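Local atomic coordinates of metallo-beta-lactamase FIM-1 (Pseudomonas aeruginosa, PDB entry 6V3Q), a protein that probably hydrolyses the amide bond of beta-lactam antibiotics with the help of zinc, a reaction that underlies bacterial resistance to these drugs. Residues S24-H27 with H33-S36; A191-F196 with E213-T218. All coordinates share one frame; numbering follows the deposited sequence.

Contact 1: S24-H27 with H33-S36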
loop_
_atom_site.group_PDB
_atom_site.type_symbol
_atom_site.label_atom_id
_atom_site.label_comp_id
_atom_site.label_asym_id
_atom_site.label_seq_id
_atom_site.Cartn_x
_atom_site.Cartn_y
_atom_site.Cartn_z
ATOM N N SER A 24 6.110 4.090 -10.182
ATOM C CA SER A 24 7.003 3.295 -9.355
ATOM C C SER A 24 6.344 3.039 -8.008
ATOM O O SER A 24 5.556 3.855 -7.522
ATOM C CB SER A 24 8.353 3.995 -9.162
ATOM O OG SER A 24 8.186 5.297 -8.626
ATOM N N MET A 25 6.673 1.903 -7.405
ATOM C CA MET A 25 6.071 1.483 -6.148
ATOM C C MET A 25 7.094 1.547 -5.023
ATOM O O MET A 25 8.257 1.162 -5.202
ATOM C CB MET A 25 5.508 0.065 -6.256
ATOM C CG MET A 25 4.713 -0.183 -7.534
ATOM S SD MET A 25 3.283 0.897 -7.703
ATOM C CE MET A 25 2.184 0.236 -6.451
ATOM N N LYS A 26 6.659 2.038 -3.866
ATOM C CA LYS A 26 7.460 2.009 -2.653
ATOM C C LYS A 26 6.992 0.849 -1.788
ATOM O O LYS A 26 5.796 0.722 -1.503
ATOM C CB LYS A 26 7.355 3.324 -1.882
ATOM C CG LYS A 26 8.537 3.583 -0.958
ATOM C CD LYS A 26 8.090 4.034 0.424
ATOM C CE LYS A 26 7.008 5.096 0.344
ATOM N NZ LYS A 26 6.726 5.737 1.657
ATOM N N HIS A 27 7.932 -0.007 -1.398
ATOM C CA HIS A 27 7.618 -1.124 -0.520
ATOM C C HIS A 27 7.405 -0.620 0.901
ATOM O O HIS A 27 8.220 0.141 1.431
ATOM C CB HIS A 27 8.745 -2.159 -0.566
ATOM C CG HIS A 27 8.726 -3.137 0.567
ATOM N ND1 HIS A 27 7.908 -4.246 0.585
ATOM C CD2 HIS A 27 9.436 -3.176 1.721
ATOM C CE1 HIS A 27 8.110 -4.922 1.701
ATOM N NE2 HIS A 27 9.030 -4.293 2.409
ATOM N N HIS A 33 2.290 -1.773 -1.318
ATOM C CA HIS A 33 3.011 -0.813 -2.136
ATOM C C HIS A 33 2.171 0.446 -2.273
ATOM O O HIS A 33 0.942 0.390 -2.249
ATOM C CB HIS A 33 3.342 -1.376 -3.531
ATOM C CG HIS A 33 4.310 -2.519 -3.520
ATOM N ND1 HIS A 33 3.913 -3.832 -3.387
ATOM C CD2 HIS A 33 5.658 -2.546 -3.646
ATOM C CE1 HIS A 33 4.975 -4.617 -3.423
ATOM N NE2 HIS A 33 6.047 -3.862 -3.577
ATOM N N VAL A 34 2.846 1.585 -2.410
ATOM C CA VAL A 34 2.207 2.862 -2.701
ATOM C C VAL A 34 2.768 3.371 -4.020
ATOM O O VAL A 34 3.990 3.444 -4.175
ATOM C CB VAL A 34 2.415 3.904 -1.584
ATOM C CG1 VAL A 34 1.672 3.489 -0.326
ATOM C CG2 VAL A 34 3.890 4.105 -1.267
ATOM N N PRO A 35 1.936 3.698 -5.004
ATOM C CA PRO A 35 2.448 4.146 -6.300
ATOM C C PRO A 35 2.703 5.645 -6.351
ATOM O O PRO A 35 2.170 6.429 -5.564
ATOM C CB PRO A 35 1.316 3.760 -7.262
ATOM C CG PRO A 35 0.089 3.912 -6.435
ATOM C CD PRO A 35 0.474 3.501 -5.030
ATOM N N SER A 36 3.546 6.029 -7.307
ATOM C CA SER A 36 3.821 7.429 -7.593
ATOM C C SER A 36 3.988 7.598 -9.094
ATOM O O SER A 36 4.650 6.785 -9.745
ATOM C CB SER A 36 5.077 7.929 -6.866
ATOM O OG SER A 36 5.254 9.318 -7.061
HETATM O O HOH W 1 7.328 7.192 -10.413
#
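M25 reaches across the strand pair to H33 and P35. Its CB lies 3.7 Å from H33 CD2, meeting the imidazole obliquely. CG stands anti to the carbonyl carbon (chi1 -45°), and two further bends bring SD and CE against P35 and H33. SD sits 3.5 Å from P35 CB. CE ends between H33 CB, at 3.5 Å, and P35 CB. The side chains of M25 and H33 cross at about a right angle, and H33 NE2 is hydrogen-bonded to the backbone O of K6. On the other face K26 and V34 lie side by side. V34 CG2 touches both CB and CE of K26, each at 3.6 Å.

Four backbone bonds join the strands. The one from K26 N to V34 O is the straightest, with an N-H...O angle of 167°. S24 and S36 exchange two bonds, and a water links S24 OG to S36 O. Strand 33-43 also meets the second subunit: H33 shares backbone hydrogen bonds with it, and V34 packs on its N30. The pairing is that of a regular antiparallel beta hairpin. Its S36 end is near the zinc site, and in class B1 enzymes its loop, L3, flanks the active site.

Contact 2: A191-F196 with E213-T218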
loop_
_atom_site.group_PDB
_atom_site.type_symbol
_atom_site.label_atom_id
_atom_site.label_comp_id
_atom_site.label_asym_id
_atom_site.label_seq_id
_atom_site.Cartn_x
_atom_site.Cartn_y
_atom_site.Cartn_z
ATOM N N ALA A 191 -6.081 28.099 -9.282
ATOM C CA ALA A 191 -5.147 28.818 -10.141
ATOM C C ALA A 191 -4.632 27.924 -11.262
ATOM O O ALA A 191 -4.411 28.393 -12.384
ATOM C CB ALA A 191 -3.985 29.368 -9.313
ATOM N N VAL A 192 -4.430 26.636 -10.975
ATOM C CA VAL A 192 -4.008 25.702 -12.012
ATOM C C VAL A 192 -5.127 25.498 -13.022
ATOM O O VAL A 192 -4.900 25.517 -14.237
ATOM C CB VAL A 192 -3.568 24.367 -11.383
ATOM C CG1 VAL A 192 -3.218 23.351 -12.465
ATOM C CG2 VAL A 192 -2.397 24.581 -10.435
ATOM N N ALA A 193 -6.355 25.300 -12.532
ATOM C CA ALA A 193 -7.491 25.090 -13.423
ATOM C C ALA A 193 -7.718 26.287 -14.335
ATOM O O ALA A 193 -8.160 26.124 -15.477
ATOM C CB ALA A 193 -8.751 24.802 -12.607
ATOM N N GLN A 194 -7.417 27.491 -13.851
ATOM C CA GLN A 194 -7.614 28.685 -14.660
ATOM C C GLN A 194 -6.454 28.916 -15.621
ATOM O O GLN A 194 -6.660 29.450 -16.718
ATOM C CB GLN A 194 -7.810 29.903 -13.756
ATOM C CG GLN A 194 -8.321 31.132 -14.484
ATOM C CD GLN A 194 -8.664 32.263 -13.536
ATOM O OE1 GLN A 194 -8.917 32.040 -12.352
ATOM N NE2 GLN A 194 -8.671 33.488 -14.050
ATOM N N ARG A 195 -5.236 28.527 -15.233
ATOM C CA ARG A 195 -4.096 28.674 -16.132
ATOM C C ARG A 195 -4.189 27.710 -17.309
ATOM O O ARG A 195 -3.886 28.082 -18.450
ATOM C CB ARG A 195 -2.792 28.464 -15.361
ATOM C CG ARG A 195 -1.541 28.502 -16.225
ATOM C CD ARG A 195 -1.422 29.812 -16.994
ATOM N NE ARG A 195 -0.174 29.886 -17.746
ATOM C CZ ARG A 195 0.015 29.320 -18.933
ATOM N NH1 ARG A 195 -0.963 28.626 -19.509
ATOM N NH2 ARG A 195 1.184 29.442 -19.546
ATOM N N PHE A 196 -4.601 26.471 -17.054
ATOM C CA PHE A 196 -4.796 25.476 -18.104
ATOM C C PHE A 196 -6.285 25.155 -18.218
ATOM O O PHE A 196 -6.734 24.041 -17.935
ATOM C CB PHE A 196 -3.974 24.220 -17.815
ATOM C CG PHE A 196 -2.532 24.494 -17.496
ATOM C CD1 PHE A 196 -1.660 24.941 -18.477
ATOM C CD2 PHE A 196 -2.045 24.294 -16.215
ATOM C CE1 PHE A 196 -0.330 25.191 -18.183
ATOM C CE2 PHE A 196 -0.717 24.542 -15.914
ATOM C CZ PHE A 196 0.142 24.990 -16.899
ATOM N N GLU A 213 -12.623 16.845 -13.158
ATOM C CA GLU A 213 -13.310 16.616 -11.891
ATOM C C GLU A 213 -12.330 16.476 -10.736
ATOM O O GLU A 213 -12.716 16.685 -9.581
ATOM C CB GLU A 213 -14.195 15.371 -11.975
ATOM C CG GLU A 213 -13.443 14.059 -12.135
ATOM C CD GLU A 213 -12.986 13.814 -13.559
ATOM O OE1 GLU A 213 -13.308 14.636 -14.443
ATOM O OE2 GLU A 213 -12.306 12.794 -13.797
ATOM N N LEU A 214 -11.073 16.120 -11.022
ATOM C CA LEU A 214 -10.043 16.120 -9.989
ATOM C C LEU A 214 -9.833 17.511 -9.408
ATOM O O LEU A 214 -9.492 17.645 -8.227
ATOM C CB LEU A 214 -8.728 15.580 -10.554
ATOM C CG LEU A 214 -8.671 14.079 -10.851
ATOM C CD1 LEU A 214 -7.237 13.627 -11.079
ATOM C CD2 LEU A 214 -9.312 13.293 -9.724
ATOM N N PHE A 215 -10.022 18.554 -10.220
ATOM C CA PHE A 215 -9.972 19.917 -9.702
ATOM C C PHE A 215 -11.105 20.163 -8.714
ATOM O O PHE A 215 -10.887 20.691 -7.617
ATOM C CB PHE A 215 -10.042 20.919 -10.856
ATOM C CG PHE A 215 -8.782 20.998 -11.671
ATOM C CD1 PHE A 215 -8.839 21.185 -13.044
ATOM C CD2 PHE A 215 -7.541 20.895 -11.065
ATOM C CE1 PHE A 215 -7.682 21.259 -13.796
ATOM C CE2 PHE A 215 -6.376 20.970 -11.817
ATOM C CZ PHE A 215 -6.451 21.151 -13.181
ATOM N N GLU A 216 -12.329 19.792 -9.095
ATOM C CA GLU A 216 -13.467 19.944 -8.194
ATOM C C GLU A 216 -13.248 19.172 -6.899
ATOM O O GLU A 216 -13.495 19.692 -5.804
ATOM C CB GLU A 216 -14.749 19.474 -8.883
ATOM C CG GLU A 216 -15.942 19.377 -7.946
ATOM C CD GLU A 216 -17.147 18.741 -8.605
ATOM O OE1 GLU A 216 -18.079 18.341 -7.879
ATOM O OE2 GLU A 216 -17.160 18.640 -9.850
ATOM N N LEU A 217 -12.776 17.928 -7.008
ATOM C CA LEU A 217 -12.588 17.093 -5.826
ATOM C C LEU A 217 -11.598 17.724 -4.854
ATOM O O LEU A 217 -11.868 17.825 -3.651
ATOM C CB LEU A 217 -12.121 15.699 -6.245
ATOM C CG LEU A 217 -11.751 14.739 -5.111
ATOM C CD1 LEU A 217 -12.910 14.623 -4.130
ATOM C CD2 LEU A 217 -11.352 13.370 -5.649
ATOM N N THR A 218 -10.440 18.160 -5.361
ATOM C CA THR A 218 -9.413 18.718 -4.485
ATOM C C THR A 218 -9.841 20.064 -3.918
ATOM O O THR A 218 -9.582 20.360 -2.745
ATOM C CB THR A 218 -8.091 18.862 -5.241
ATOM O OG1 THR A 218 -7.780 17.633 -5.906
ATOM C CG2 THR A 218 -6.966 19.203 -4.273
#
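The ring of F215 packs against A193 and V192 of helix 185-195. A193 CB sits over one face of the ring, displaced toward its rim. It is 3.9 Å from the ring centroid and 21° off the ring normal, a CH-pi contact. The nearest ring atom is F215 CD1, at 3.6 Å from A193 CB. A chi1 of -73° places F215 CG beside its own backbone N and lets the ring point at helix 185-195. This is the tight part.

The fit slackens toward the far end of the ring. There V192 CG1 lies 4.0 Å from F215 CZ and approaches obliquely. No hydrogen bond joins the two segments, and they bury just 133 Å² between them. V189, one turn earlier on helix 185-195, adds to the packing on F215. On the outer side A193 is itself partly exposed, and the neighbouring Q194 is exposed, with its CB directed away from helix 213-226.

A polar link lies beside the ring contact. R212, just before helix 213-226, bonds to the backbone O atoms of A193 and F196 near the end of helix 185-195. The arrangement is plain helix-helix packing by one aromatic side chain, on the outer helical layer of the alpha-beta/beta-alpha metallo-beta-lactamase fold.

Contact 1 comes first along the chain and closes before contact 2 opens. Their centres are 25 Å apart, and their nearest atoms about 13 Å, with no touch between them. Contact 1 joins strands 19-27 and 33-43 of the seven-stranded sheet. Contact 2 joins helices 185-195 and 213-226, beside the five-stranded sheet; helix 185-195 packs on its strands 137-139 and 159-161. The S36 side chain is about 9 Å from the zinc ion; the side chains of V192 and H145 are about 11 Å apart. The contacts thus belong to opposite halves of the alpha-beta/beta-alpha sandwich. The zinc site lies between these halves, with ligands H81 and H83 from one and H145 and C164 from the other.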